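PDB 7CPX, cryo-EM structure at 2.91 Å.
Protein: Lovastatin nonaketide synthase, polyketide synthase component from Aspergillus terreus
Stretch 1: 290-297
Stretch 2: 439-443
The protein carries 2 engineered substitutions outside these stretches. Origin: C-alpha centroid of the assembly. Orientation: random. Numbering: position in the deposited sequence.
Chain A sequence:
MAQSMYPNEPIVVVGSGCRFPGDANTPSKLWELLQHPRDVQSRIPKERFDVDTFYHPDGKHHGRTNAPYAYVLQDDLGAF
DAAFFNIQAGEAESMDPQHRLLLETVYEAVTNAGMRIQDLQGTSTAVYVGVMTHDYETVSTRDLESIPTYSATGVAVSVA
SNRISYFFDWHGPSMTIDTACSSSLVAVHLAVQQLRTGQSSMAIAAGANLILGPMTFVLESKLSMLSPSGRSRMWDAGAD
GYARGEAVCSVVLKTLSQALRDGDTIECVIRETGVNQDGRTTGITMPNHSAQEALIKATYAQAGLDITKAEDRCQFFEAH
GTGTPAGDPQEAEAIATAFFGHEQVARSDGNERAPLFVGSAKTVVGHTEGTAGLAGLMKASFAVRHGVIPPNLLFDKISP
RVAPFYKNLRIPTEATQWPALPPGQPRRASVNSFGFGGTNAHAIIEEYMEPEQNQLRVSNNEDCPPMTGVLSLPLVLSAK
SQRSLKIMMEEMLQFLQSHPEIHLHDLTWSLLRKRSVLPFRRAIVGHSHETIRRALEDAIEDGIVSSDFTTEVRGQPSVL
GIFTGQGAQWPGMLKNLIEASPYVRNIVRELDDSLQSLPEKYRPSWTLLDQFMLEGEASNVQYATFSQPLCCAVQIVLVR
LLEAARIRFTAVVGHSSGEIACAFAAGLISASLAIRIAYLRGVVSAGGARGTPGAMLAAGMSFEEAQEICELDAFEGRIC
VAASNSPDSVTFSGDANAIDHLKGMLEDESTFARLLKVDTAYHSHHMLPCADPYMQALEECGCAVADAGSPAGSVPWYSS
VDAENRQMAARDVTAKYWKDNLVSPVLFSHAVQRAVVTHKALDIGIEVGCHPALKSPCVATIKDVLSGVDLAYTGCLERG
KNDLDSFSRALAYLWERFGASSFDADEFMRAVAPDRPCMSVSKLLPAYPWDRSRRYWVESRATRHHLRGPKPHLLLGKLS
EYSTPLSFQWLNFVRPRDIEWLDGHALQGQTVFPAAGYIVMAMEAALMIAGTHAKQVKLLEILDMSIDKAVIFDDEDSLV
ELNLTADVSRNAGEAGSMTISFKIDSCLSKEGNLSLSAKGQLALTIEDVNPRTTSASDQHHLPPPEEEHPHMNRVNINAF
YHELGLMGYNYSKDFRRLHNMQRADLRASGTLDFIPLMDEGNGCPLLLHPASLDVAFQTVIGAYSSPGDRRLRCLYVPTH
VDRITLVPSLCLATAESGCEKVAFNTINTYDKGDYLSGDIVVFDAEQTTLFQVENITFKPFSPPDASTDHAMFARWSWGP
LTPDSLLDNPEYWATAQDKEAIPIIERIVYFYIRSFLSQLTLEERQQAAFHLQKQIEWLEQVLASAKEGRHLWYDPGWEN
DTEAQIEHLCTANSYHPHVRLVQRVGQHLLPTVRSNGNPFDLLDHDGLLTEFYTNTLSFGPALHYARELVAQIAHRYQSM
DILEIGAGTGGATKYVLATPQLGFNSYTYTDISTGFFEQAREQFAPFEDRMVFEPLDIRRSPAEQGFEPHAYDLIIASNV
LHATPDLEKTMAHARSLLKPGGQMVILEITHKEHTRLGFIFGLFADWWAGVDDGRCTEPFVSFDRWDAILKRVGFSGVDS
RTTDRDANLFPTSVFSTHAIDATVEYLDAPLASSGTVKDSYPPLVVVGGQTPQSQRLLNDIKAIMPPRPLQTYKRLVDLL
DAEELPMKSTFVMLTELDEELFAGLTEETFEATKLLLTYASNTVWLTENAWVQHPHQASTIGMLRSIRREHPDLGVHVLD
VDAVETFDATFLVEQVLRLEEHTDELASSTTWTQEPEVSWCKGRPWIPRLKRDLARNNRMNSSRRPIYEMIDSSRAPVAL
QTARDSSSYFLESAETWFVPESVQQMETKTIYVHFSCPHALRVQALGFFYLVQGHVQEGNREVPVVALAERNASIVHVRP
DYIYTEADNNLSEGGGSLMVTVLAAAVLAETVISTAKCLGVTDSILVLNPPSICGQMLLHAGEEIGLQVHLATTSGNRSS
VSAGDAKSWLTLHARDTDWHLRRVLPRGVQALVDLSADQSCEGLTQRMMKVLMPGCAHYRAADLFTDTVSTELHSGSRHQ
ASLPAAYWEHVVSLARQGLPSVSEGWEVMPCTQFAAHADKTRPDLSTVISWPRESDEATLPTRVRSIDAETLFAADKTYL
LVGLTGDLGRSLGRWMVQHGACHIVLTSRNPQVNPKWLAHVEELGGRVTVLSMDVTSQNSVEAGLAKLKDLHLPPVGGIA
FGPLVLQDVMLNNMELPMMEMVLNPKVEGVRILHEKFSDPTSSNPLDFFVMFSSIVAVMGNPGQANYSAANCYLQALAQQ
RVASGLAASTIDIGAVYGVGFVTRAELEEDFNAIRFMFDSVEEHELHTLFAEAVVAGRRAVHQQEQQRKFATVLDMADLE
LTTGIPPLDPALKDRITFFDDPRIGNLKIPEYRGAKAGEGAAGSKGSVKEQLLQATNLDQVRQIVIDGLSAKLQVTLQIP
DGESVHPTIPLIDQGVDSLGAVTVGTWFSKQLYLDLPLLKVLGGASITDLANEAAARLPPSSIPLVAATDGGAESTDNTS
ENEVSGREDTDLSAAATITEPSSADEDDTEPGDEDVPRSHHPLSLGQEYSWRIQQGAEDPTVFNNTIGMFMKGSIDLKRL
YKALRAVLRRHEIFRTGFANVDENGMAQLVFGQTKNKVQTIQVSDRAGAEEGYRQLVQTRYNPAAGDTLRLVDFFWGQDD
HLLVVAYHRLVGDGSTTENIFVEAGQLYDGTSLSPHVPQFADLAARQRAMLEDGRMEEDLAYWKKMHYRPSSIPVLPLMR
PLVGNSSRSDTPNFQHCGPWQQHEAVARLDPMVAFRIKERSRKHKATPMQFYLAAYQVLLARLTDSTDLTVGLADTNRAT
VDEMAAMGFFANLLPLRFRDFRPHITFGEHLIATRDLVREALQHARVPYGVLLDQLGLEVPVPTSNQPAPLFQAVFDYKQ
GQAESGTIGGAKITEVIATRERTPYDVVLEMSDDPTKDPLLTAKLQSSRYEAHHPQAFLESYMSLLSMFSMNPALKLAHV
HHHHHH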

# COMPACT_ATOMS: atom_id res chain seq x y z
N SER A 290 31.53 -2.85 -40.44
CA SER A 290 32.83 -2.30 -40.80
C SER A 290 33.76 -2.25 -39.59
O SER A 290 34.94 -2.59 -39.70
CB SER A 290 32.66 -0.90 -41.40
OG SER A 290 33.91 -0.34 -41.74
N ALA A 291 33.23 -1.84 -38.44
CA ALA A 291 34.06 -1.77 -37.24
C ALA A 291 34.56 -3.15 -36.84
O ALA A 291 35.73 -3.31 -36.48
CB ALA A 291 33.26 -1.14 -36.10
N GLN A 292 33.70 -4.16 -36.91
CA GLN A 292 34.11 -5.51 -36.53
C GLN A 292 35.10 -6.09 -37.53
O GLN A 292 36.04 -6.80 -37.15
CB GLN A 292 32.89 -6.41 -36.39
CG GLN A 292 31.93 -5.95 -35.30
CD GLN A 292 30.57 -6.60 -35.40
OE1 GLN A 292 30.36 -7.49 -36.22
NE2 GLN A 292 29.64 -6.16 -34.57
N GLU A 293 34.91 -5.80 -38.82
CA GLU A 293 35.88 -6.22 -39.83
C GLU A 293 37.24 -5.59 -39.56
O GLU A 293 38.27 -6.27 -39.64
CB GLU A 293 35.38 -5.84 -41.22
CG GLU A 293 36.32 -6.21 -42.36
CD GLU A 293 35.94 -5.54 -43.66
OE1 GLU A 293 34.91 -4.84 -43.69
OE2 GLU A 293 36.68 -5.71 -44.66
N ALA A 294 37.25 -4.29 -39.25
CA ALA A 294 38.51 -3.63 -38.93
C ALA A 294 39.13 -4.23 -37.68
O ALA A 294 40.35 -4.39 -37.60
CB ALA A 294 38.27 -2.13 -38.75
N LEU A 295 38.30 -4.57 -36.69
CA LEU A 295 38.81 -5.21 -35.48
C LEU A 295 39.50 -6.52 -35.81
O LEU A 295 40.60 -6.80 -35.33
CB LEU A 295 37.66 -5.44 -34.50
CG LEU A 295 37.93 -6.41 -33.35
CD1 LEU A 295 39.12 -5.97 -32.54
CD2 LEU A 295 36.70 -6.54 -32.47
N ILE A 296 38.84 -7.36 -36.62
CA ILE A 296 39.41 -8.66 -36.95
C ILE A 296 40.72 -8.48 -37.72
O ILE A 296 41.73 -9.13 -37.42
CB ILE A 296 38.40 -9.49 -37.76
CG1 ILE A 296 37.17 -9.79 -36.90
CG2 ILE A 296 39.04 -10.79 -38.22
CD1 ILE A 296 36.00 -10.32 -37.68
N LYS A 297 40.72 -7.58 -38.71
CA LYS A 297 41.92 -7.37 -39.50
C LYS A 297 43.07 -6.85 -38.64
O LYS A 297 44.20 -7.33 -38.75
CB LYS A 297 41.63 -6.39 -40.64
CG LYS A 297 40.70 -6.96 -41.70
CD LYS A 297 40.46 -5.96 -42.82
CE LYS A 297 39.66 -6.57 -43.95
NZ LYS A 297 39.44 -5.61 -45.07
N THR A 439 31.08 -1.91 -28.29
CA THR A 439 32.42 -2.35 -27.90
C THR A 439 32.62 -3.78 -28.36
O THR A 439 32.07 -4.72 -27.79
CB THR A 439 32.61 -2.23 -26.39
OG1 THR A 439 32.34 -0.89 -25.97
CG2 THR A 439 34.04 -2.59 -26.02
N ASN A 440 33.42 -3.95 -29.41
CA ASN A 440 33.68 -5.25 -30.00
C ASN A 440 35.05 -5.74 -29.54
O ASN A 440 36.04 -5.01 -29.67
CB ASN A 440 33.62 -5.19 -31.52
CG ASN A 440 32.41 -4.45 -32.03
OD1 ASN A 440 31.32 -4.57 -31.48
ND2 ASN A 440 32.60 -3.66 -33.07
N ALA A 441 35.10 -6.95 -29.02
CA ALA A 441 36.34 -7.60 -28.63
C ALA A 441 36.54 -8.83 -29.50
O ALA A 441 35.62 -9.65 -29.65
CB ALA A 441 36.32 -7.99 -27.15
N HIS A 442 37.73 -8.95 -30.08
CA HIS A 442 38.08 -10.09 -30.92
C HIS A 442 39.35 -10.72 -30.39
O HIS A 442 40.32 -10.02 -30.09
CB HIS A 442 38.27 -9.67 -32.38
CG HIS A 442 38.68 -10.79 -33.28
ND1 HIS A 442 39.97 -10.93 -33.74
CD2 HIS A 442 37.98 -11.82 -33.79
CE1 HIS A 442 40.05 -12.00 -34.51
NE2 HIS A 442 38.85 -12.56 -34.55
N ALA A 443 39.34 -12.04 -30.27
CA ALA A 443 40.47 -12.81 -29.78
C ALA A 443 40.83 -13.89 -30.78
O ALA A 443 39.95 -14.54 -31.35
CB ALA A 443 40.16 -13.45 -28.42

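How does the helix of residues 290-297 sit against the strand of residues 439-443? The two run in broadly the same direction, with 31° between their axes and a closest approach of 8.4 Å. No hydrogen bond crosses between them, so packing alone joins the pair, burying 321 Å² in total. The strand's alternation decides what it offers: Asn 440 and His 442 point toward the helix, while Ala 441 points away. On the helix, Ser 290, Glu 293 and Ala 294 stay out of reach of the strand.

What meets Asn 440 at the start of the helical stretch? Ala 291 points toward the strand, and its CB lies 4.0 Å from ND2 of Asn 440; the small side chain of Ala 291 makes only a slight contact, covering 13 Å². One residue on, Gln 292 leaves its CA sideways to the strand, and its closest approach is CG, 3.3 Å from ND2 of Asn 440. The CA atoms of Gln 292 and Asn 440 are 6.5 Å apart, a close pairing of the two backbones. ND2 is hydrogen-bonded elsewhere in the structure, so that nitrogen is satisfied although it meets carbon here.

Why does Leu 295 contribute the largest area on the helix side? Its side chain points toward the strand from the middle of the contact, and its branched end reaches both inward-facing strand residues. CD2 lies 3.3 Å from the backbone O of Asn 440 and 3.5 Å from CB of Asn 440, while CG is 3.4 Å from CB of His 442. Between these, CD2 also comes within 3.8 Å of C of Ala 441, so leucine packs on the strand's backbone as well as on its side chains. With chi1 t and chi2 p, this buried side chain reaches Asn 440, Ala 441 and His 442, with 75 Å² of the residue covered.

How does the contact finish at Ile 296 and Lys 297? Ile 296 departs sideways, yet its CG1 lies over one face of the His 442 ring, 4.0 Å from the ring centroid and 16° off the normal, a CH-pi contact. A flat ring suits such an aliphatic neighbour, and His 442 keeps NE2 hydrogen-bonded elsewhere in the structure. Lys 297 points away from the strand; its NZ forms a salt bridge with OE2 of Glu 293 at 2.8 Å, one helical turn back, and takes no part in the contact.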